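Local coordinates for secreted protein (Streptomyces lividans TK24, PDB 5LXZ) that probably acts as a secreted copper-radical oxidase of the galactose oxidase family, oxidising its substrate at a mononuclear copper site, at residues Ile17-Ile29 and Asp58-Lys71. The protein carries 1 engineered substitution. Numbering follows the deposited sequence. Where two conformers were deposited one is given.
Sequences IIEFPEKYRQNTI and DTRIWDPVKGTIKK
Y24, I69 and Q26 are the residues most deeply engaged in this contact, in which the loop leaving strand 14-18 lies across the hairpin formed by strands 58-62 and 69-71. With CG1 anti to its backbone N (chi1 -173°), I69 divides its two branches between two rings. CD1 sits over one face of F20, 3.7 Å from the ring centroid, while CG2 lies over a face of Y24, 4.0 Å from that centroid; both are CH-pi contacts. F20 also turns its edge to the face of W62 in a T-shaped pair, the F20 centroid 5.3 Å from that of the W62 five-membered ring and the planes at 80°. Beside this apolar patch, R60 bends at chi2 and donates to two carbonyls of the loop. Its NE points almost straight at Y24 O (2.8 Å, 168°), from above the carbonyl plane, and NH2 reaches R25 O at 3.2 Å. Q26 OE1 rests over one face of the guanidinium, 3.4 Å from R60 CZ, with K71 CG against the opposite face. The Q26 amide is held by NE2, which donates to T28 OG1 (3.0 Å) and to M41 O of strand 39-44. D58 OD1 takes both NH1 and NH2 of R60 end-on. Held in place by the D58 salt bridge and the loop carbonyls, R60, its charge probably largely balanced locally, fastens the loop to the outer hairpin of the sheet formed with strands 39-44 and 30-33, consistent with a Kelch propeller blade, beside the F20-I69-Y24-W62 apolar cluster.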
loop_
_atom_site.group_PDB
_atom_site.type_symbol
_atom_site.label_atom_id
_atom_site.label_comp_id
_atom_site.label_asym_id
_atom_site.label_seq_id
_atom_site.Cartn_x
_atom_site.Cartn_y
_atom_site.Cartn_z
ATOM N N ILE A 17 -13.620 -11.568 -16.284
ATOM C CA ILE A 17 -12.463 -10.891 -16.842
ATOM C C ILE A 17 -12.924 -9.839 -17.848
ATOM O O ILE A 17 -13.748 -10.110 -18.725
ATOM C CB ILE A 17 -11.525 -11.912 -17.522
ATOM C CG1 ILE A 17 -10.954 -12.872 -16.471
ATOM C CG2 ILE A 17 -10.410 -11.200 -18.283
ATOM C CD1 ILE A 17 -10.299 -14.130 -17.014
ATOM N N ILE A 18 -12.309 -8.665 -17.733
ATOM C CA ILE A 18 -12.254 -7.676 -18.793
ATOM C C ILE A 18 -10.809 -7.556 -19.272
ATOM O O ILE A 18 -9.878 -7.350 -18.478
ATOM C CB ILE A 18 -12.693 -6.300 -18.297
ATOM C CG1 ILE A 18 -14.191 -6.300 -18.137
ATOM C CG2 ILE A 18 -12.254 -5.219 -19.281
ATOM C CD1 ILE A 18 -14.636 -6.932 -16.851
ATOM N N GLU A 19 -10.625 -7.705 -20.574
ATOM C CA GLU A 19 -9.320 -7.459 -21.173
ATOM C C GLU A 19 -9.482 -6.186 -21.996
ATOM O O GLU A 19 -10.521 -5.935 -22.618
ATOM C CB GLU A 19 -8.819 -8.674 -21.988
ATOM C CG GLU A 19 -7.462 -8.475 -22.673
ATOM C CD GLU A 19 -6.266 -9.168 -22.002
ATOM O OE1 GLU A 19 -5.397 -8.481 -21.387
ATOM O OE2 GLU A 19 -6.159 -10.410 -22.123
ATOM N N PHE A 20 -8.493 -5.322 -21.934
ATOM C CA PHE A 20 -8.614 -4.082 -22.644
ATOM C C PHE A 20 -8.029 -4.241 -24.034
ATOM O O PHE A 20 -7.210 -5.129 -24.261
ATOM C CB PHE A 20 -7.930 -2.960 -21.881
ATOM C CG PHE A 20 -8.696 -2.519 -20.674
ATOM C CD1 PHE A 20 -9.862 -1.795 -20.815
ATOM C CD2 PHE A 20 -8.263 -2.852 -19.403
ATOM C CE1 PHE A 20 -10.579 -1.386 -19.709
ATOM C CE2 PHE A 20 -8.973 -2.446 -18.293
ATOM C CZ PHE A 20 -10.135 -1.712 -18.447
ATOM N N PRO A 21 -8.469 -3.394 -24.970
ATOM C CA PRO A 21 -7.848 -3.454 -26.277
ATOM C C PRO A 21 -6.382 -3.179 -26.067
ATOM O O PRO A 21 -6.019 -2.358 -25.204
ATOM C CB PRO A 21 -8.532 -2.324 -27.055
ATOM C CG PRO A 21 -9.830 -2.113 -26.358
ATOM C CD PRO A 21 -9.575 -2.426 -24.916
ATOM N N GLU A 22 -5.549 -3.865 -26.826
ATOM C CA GLU A 22 -4.105 -3.879 -26.603
ATOM C C GLU A 22 -3.490 -2.490 -26.464
ATOM O O GLU A 22 -2.603 -2.272 -25.620
ATOM C CB GLU A 22 -3.344 -4.663 -27.702
ATOM C CG GLU A 22 -3.238 -6.166 -27.471
ATOM C CD GLU A 22 -2.234 -6.856 -28.386
ATOM O OE1 GLU A 22 -1.187 -6.235 -28.703
ATOM O OE2 GLU A 22 -2.471 -8.021 -28.773
ATOM N N LYS A 23 -3.977 -1.546 -27.260
ATOM C CA LYS A 23 -3.484 -0.174 -27.198
ATOM C C LYS A 23 -3.539 0.418 -25.778
ATOM O O LYS A 23 -2.702 1.249 -25.442
ATOM C CB LYS A 23 -4.324 0.710 -28.135
ATOM C CG LYS A 23 -4.107 2.206 -28.017
ATOM C CD LYS A 23 -4.640 2.933 -29.243
ATOM C CE LYS A 23 -6.141 2.825 -29.367
ATOM N NZ LYS A 23 -6.603 3.867 -30.326
ATOM N N TYR A 24 -4.521 -0.005 -24.983
ATOM C CA TYR A 24 -4.751 0.589 -23.653
ATOM C C TYR A 24 -4.191 -0.257 -22.544
ATOM O O TYR A 24 -4.264 0.160 -21.353
ATOM C CB TYR A 24 -6.226 0.837 -23.391
ATOM C CG TYR A 24 -6.800 1.841 -24.330
ATOM C CD1 TYR A 24 -6.472 3.184 -24.216
ATOM C CD2 TYR A 24 -7.635 1.460 -25.360
ATOM C CE1 TYR A 24 -6.984 4.120 -25.100
ATOM C CE2 TYR A 24 -8.165 2.387 -26.241
ATOM C CZ TYR A 24 -7.842 3.714 -26.104
ATOM O OH TYR A 24 -8.334 4.643 -26.995
ATOM N N ARG A 25 -3.634 -1.415 -22.854
ATOM C CA ARG A 25 -3.101 -2.255 -21.769
ATOM C C ARG A 25 -1.893 -1.590 -21.108
ATOM O O ARG A 25 -1.169 -0.813 -21.712
ATOM C CB ARG A 25 -2.746 -3.634 -22.256
ATOM C CG ARG A 25 -3.982 -4.385 -22.656
ATOM C CD ARG A 25 -3.656 -5.774 -23.152
ATOM N NE ARG A 25 -4.816 -6.292 -23.876
ATOM C CZ ARG A 25 -4.861 -7.451 -24.537
ATOM N NH1 ARG A 25 -3.809 -8.261 -24.555
ATOM N NH2 ARG A 25 -5.984 -7.802 -25.157
ATOM N N GLN A 26 -1.700 -1.894 -19.830
ATOM C CA GLN A 26 -0.544 -1.445 -19.090
ATOM C C GLN A 26 -0.415 -2.333 -17.889
ATOM O O GLN A 26 -1.281 -3.175 -17.632
ATOM C CB GLN A 26 -0.708 0.025 -18.652
ATOM C CG GLN A 26 -1.877 0.177 -17.721
ATOM C CD GLN A 26 -2.039 1.580 -17.155
ATOM O OE1 GLN A 26 -1.618 2.581 -17.765
ATOM N NE2 GLN A 26 -2.669 1.666 -15.995
ATOM N N ASN A 27 0.647 -2.118 -17.141
ATOM C CA ASN A 27 0.876 -2.841 -15.893
ATOM C C ASN A 27 0.362 -1.996 -14.724
ATOM O O ASN A 27 1.139 -1.293 -14.098
ATOM C CB ASN A 27 2.343 -3.151 -15.693
ATOM C CG ASN A 27 2.929 -4.041 -16.786
ATOM O OD1 ASN A 27 2.211 -4.578 -17.630
ATOM N ND2 ASN A 27 4.228 -4.217 -16.730
ATOM N N THR A 28 -0.934 -2.065 -14.468
ATOM C CA THR A 28 -1.508 -1.254 -13.398
ATOM C C THR A 28 -1.008 -1.730 -12.040
ATOM O O THR A 28 -1.221 -2.876 -11.643
ATOM C CB THR A 28 -3.053 -1.312 -13.408
ATOM O OG1 THR A 28 -3.517 -0.907 -14.697
ATOM C CG2 THR A 28 -3.634 -0.397 -12.331
ATOM N N ILE A 29 -0.411 -0.820 -11.300
ATOM C CA ILE A 29 0.145 -1.100 -9.967
ATOM C C ILE A 29 -0.564 -0.282 -8.867
ATOM O O ILE A 29 -0.547 -0.681 -7.706
ATOM C CB ILE A 29 1.665 -0.880 -9.947
ATOM C CG1 ILE A 29 2.303 -1.909 -10.909
ATOM C CG2 ILE A 29 2.267 -1.006 -8.565
ATOM C CD1 ILE A 29 3.742 -1.616 -11.219
ATOM N N ASP A 58 2.746 5.322 -17.920
ATOM C CA ASP A 58 1.384 5.147 -18.327
ATOM C C ASP A 58 0.377 5.306 -17.166
ATOM O O ASP A 58 0.613 4.836 -16.046
ATOM C CB ASP A 58 1.218 3.738 -18.936
ATOM C CG ASP A 58 1.747 3.664 -20.373
ATOM O OD1 ASP A 58 1.011 4.042 -21.305
ATOM O OD2 ASP A 58 2.877 3.232 -20.553
ATOM N N THR A 59 -0.729 5.937 -17.486
ATOM C CA THR A 59 -1.910 6.046 -16.657
ATOM C C THR A 59 -3.121 5.860 -17.541
ATOM O O THR A 59 -3.113 6.269 -18.716
ATOM C CB THR A 59 -1.981 7.443 -15.995
ATOM O OG1 THR A 59 -0.846 7.598 -15.155
ATOM C CG2 THR A 59 -3.258 7.647 -15.179
ATOM N N ARG A 60 -4.169 5.240 -16.988
ATOM C CA ARG A 60 -5.481 5.200 -17.601
ATOM C C ARG A 60 -6.561 5.756 -16.715
ATOM O O ARG A 60 -6.449 5.723 -15.501
ATOM C CB ARG A 60 -5.867 3.776 -17.989
ATOM C CG ARG A 60 -4.821 3.006 -18.785
ATOM C CD ARG A 60 -4.653 3.546 -20.184
ATOM N NE ARG A 60 -3.570 2.800 -20.831
ATOM C CZ ARG A 60 -2.318 3.204 -21.044
ATOM N NH1 ARG A 60 -1.904 4.420 -20.742
ATOM N NH2 ARG A 60 -1.447 2.371 -21.610
ATOM N N ILE A 61 -7.631 6.248 -17.324
ATOM C CA ILE A 61 -8.912 6.479 -16.659
ATOM C C ILE A 61 -9.929 5.559 -17.282
ATOM O O ILE A 61 -10.100 5.552 -18.523
ATOM C CB ILE A 61 -9.366 7.913 -16.821
ATOM C CG1 ILE A 61 -8.462 8.799 -16.008
ATOM C CG2 ILE A 61 -10.852 8.074 -16.415
ATOM C CD1 ILE A 61 -8.767 10.247 -16.177
ATOM N N TRP A 62 -10.592 4.767 -16.441
ATOM C CA TRP A 62 -11.554 3.787 -16.866
ATOM C C TRP A 62 -12.904 4.192 -16.329
ATOM O O TRP A 62 -13.048 4.495 -15.140
ATOM C CB TRP A 62 -11.156 2.423 -16.343
ATOM C CG TRP A 62 -12.171 1.341 -16.522
ATOM C CD1 TRP A 62 -12.748 0.929 -17.692
ATOM C CD2 TRP A 62 -12.713 0.506 -15.497
ATOM N NE1 TRP A 62 -13.632 -0.108 -17.455
ATOM C CE2 TRP A 62 -13.617 -0.398 -16.117
ATOM C CE3 TRP A 62 -12.541 0.451 -14.103
ATOM C CZ2 TRP A 62 -14.353 -1.352 -15.387
ATOM C CZ3 TRP A 62 -13.267 -0.495 -13.379
ATOM C CH2 TRP A 62 -14.148 -1.384 -14.021
ATOM N N ASP A 63 -13.906 4.242 -17.216
ATOM C CA ASP A 63 -15.275 4.540 -16.822
ATOM C C ASP A 63 -15.984 3.206 -16.713
ATOM O O ASP A 63 -16.243 2.555 -17.735
ATOM C CB ASP A 63 -15.915 5.448 -17.858
ATOM C CG ASP A 63 -17.346 5.796 -17.542
ATOM O OD1 ASP A 63 -18.003 5.077 -16.802
ATOM O OD2 ASP A 63 -17.809 6.826 -18.065
ATOM N N PRO A 64 -16.275 2.756 -15.486
ATOM C CA PRO A 64 -16.901 1.454 -15.361
ATOM C C PRO A 64 -18.334 1.401 -15.877
ATOM O O PRO A 64 -18.781 0.297 -16.171
ATOM C CB PRO A 64 -16.837 1.143 -13.865
ATOM C CG PRO A 64 -16.502 2.403 -13.200
ATOM C CD PRO A 64 -15.919 3.350 -14.180
ATOM N N VAL A 65 -19.023 2.528 -15.982
ATOM C CA VAL A 65 -20.435 2.527 -16.404
ATOM C C VAL A 65 -20.463 2.355 -17.934
ATOM O O VAL A 65 -21.133 1.469 -18.463
ATOM C CB VAL A 65 -21.160 3.807 -15.950
ATOM C CG1 VAL A 65 -22.595 3.862 -16.486
ATOM C CG2 VAL A 65 -21.205 3.880 -14.418
ATOM N N LYS A 66 -19.697 3.190 -18.607
ATOM C CA LYS A 66 -19.608 3.190 -20.081
ATOM C C LYS A 66 -18.704 2.104 -20.648
ATOM O O LYS A 66 -18.816 1.770 -21.820
ATOM C CB LYS A 66 -19.173 4.558 -20.573
ATOM C CG LYS A 66 -20.171 5.650 -20.224
ATOM C CD LYS A 66 -20.033 6.890 -21.081
ATOM C CE LYS A 66 -21.211 7.817 -20.838
ATOM N NZ LYS A 66 -21.015 9.082 -21.586
ATOM N N GLY A 67 -17.784 1.581 -19.842
ATOM C CA GLY A 67 -16.828 0.575 -20.293
ATOM C C GLY A 67 -15.573 1.103 -20.980
ATOM O O GLY A 67 -14.653 0.335 -21.289
ATOM N N THR A 68 -15.500 2.404 -21.156
ATOM C CA THR A 68 -14.494 3.047 -21.945
ATOM C C THR A 68 -13.237 3.374 -21.135
ATOM O O THR A 68 -13.252 3.457 -19.897
ATOM C CB THR A 68 -15.051 4.339 -22.510
ATOM O OG1 THR A 68 -15.576 5.132 -21.449
ATOM C CG2 THR A 68 -16.191 4.032 -23.502
ATOM N N ILE A 69 -12.162 3.596 -21.864
ATOM C CA ILE A 69 -10.861 3.802 -21.257
ATOM C C ILE A 69 -10.109 4.828 -22.047
ATOM O O ILE A 69 -10.235 4.901 -23.271
ATOM C CB ILE A 69 -10.134 2.449 -21.037
ATOM C CG1 ILE A 69 -8.833 2.648 -20.242
ATOM C CG2 ILE A 69 -9.838 1.729 -22.334
ATOM C CD1 ILE A 69 -8.426 1.421 -19.434
ATOM N N LYS A 70 -9.332 5.654 -21.374
ATOM C CA LYS A 70 -8.447 6.593 -22.044
ATOM C C LYS A 70 -7.087 6.638 -21.382
ATOM O O LYS A 70 -6.945 6.308 -20.203
ATOM C CB LYS A 70 -9.036 7.998 -22.105
ATOM C CG LYS A 70 -9.257 8.659 -20.757
ATOM C CD LYS A 70 -9.724 10.106 -20.869
ATOM C CE LYS A 70 -8.566 11.086 -20.816
ATOM N NZ LYS A 70 -9.081 12.447 -20.546
ATOM N N LYS A 71 -6.098 7.063 -22.144
ATOM C CA LYS A 71 -4.776 7.326 -21.641
ATOM C C LYS A 71 -4.723 8.718 -21.064
ATOM O O LYS A 71 -5.389 9.635 -21.549
ATOM C CB LYS A 71 -3.724 7.177 -22.732
ATOM C CG LYS A 71 -3.737 5.834 -23.413
ATOM C CD LYS A 71 -2.437 5.609 -24.157
ATOM C CE LYS A 71 -2.417 4.224 -24.740
ATOM N NZ LYS A 71 -1.202 4.003 -25.552
#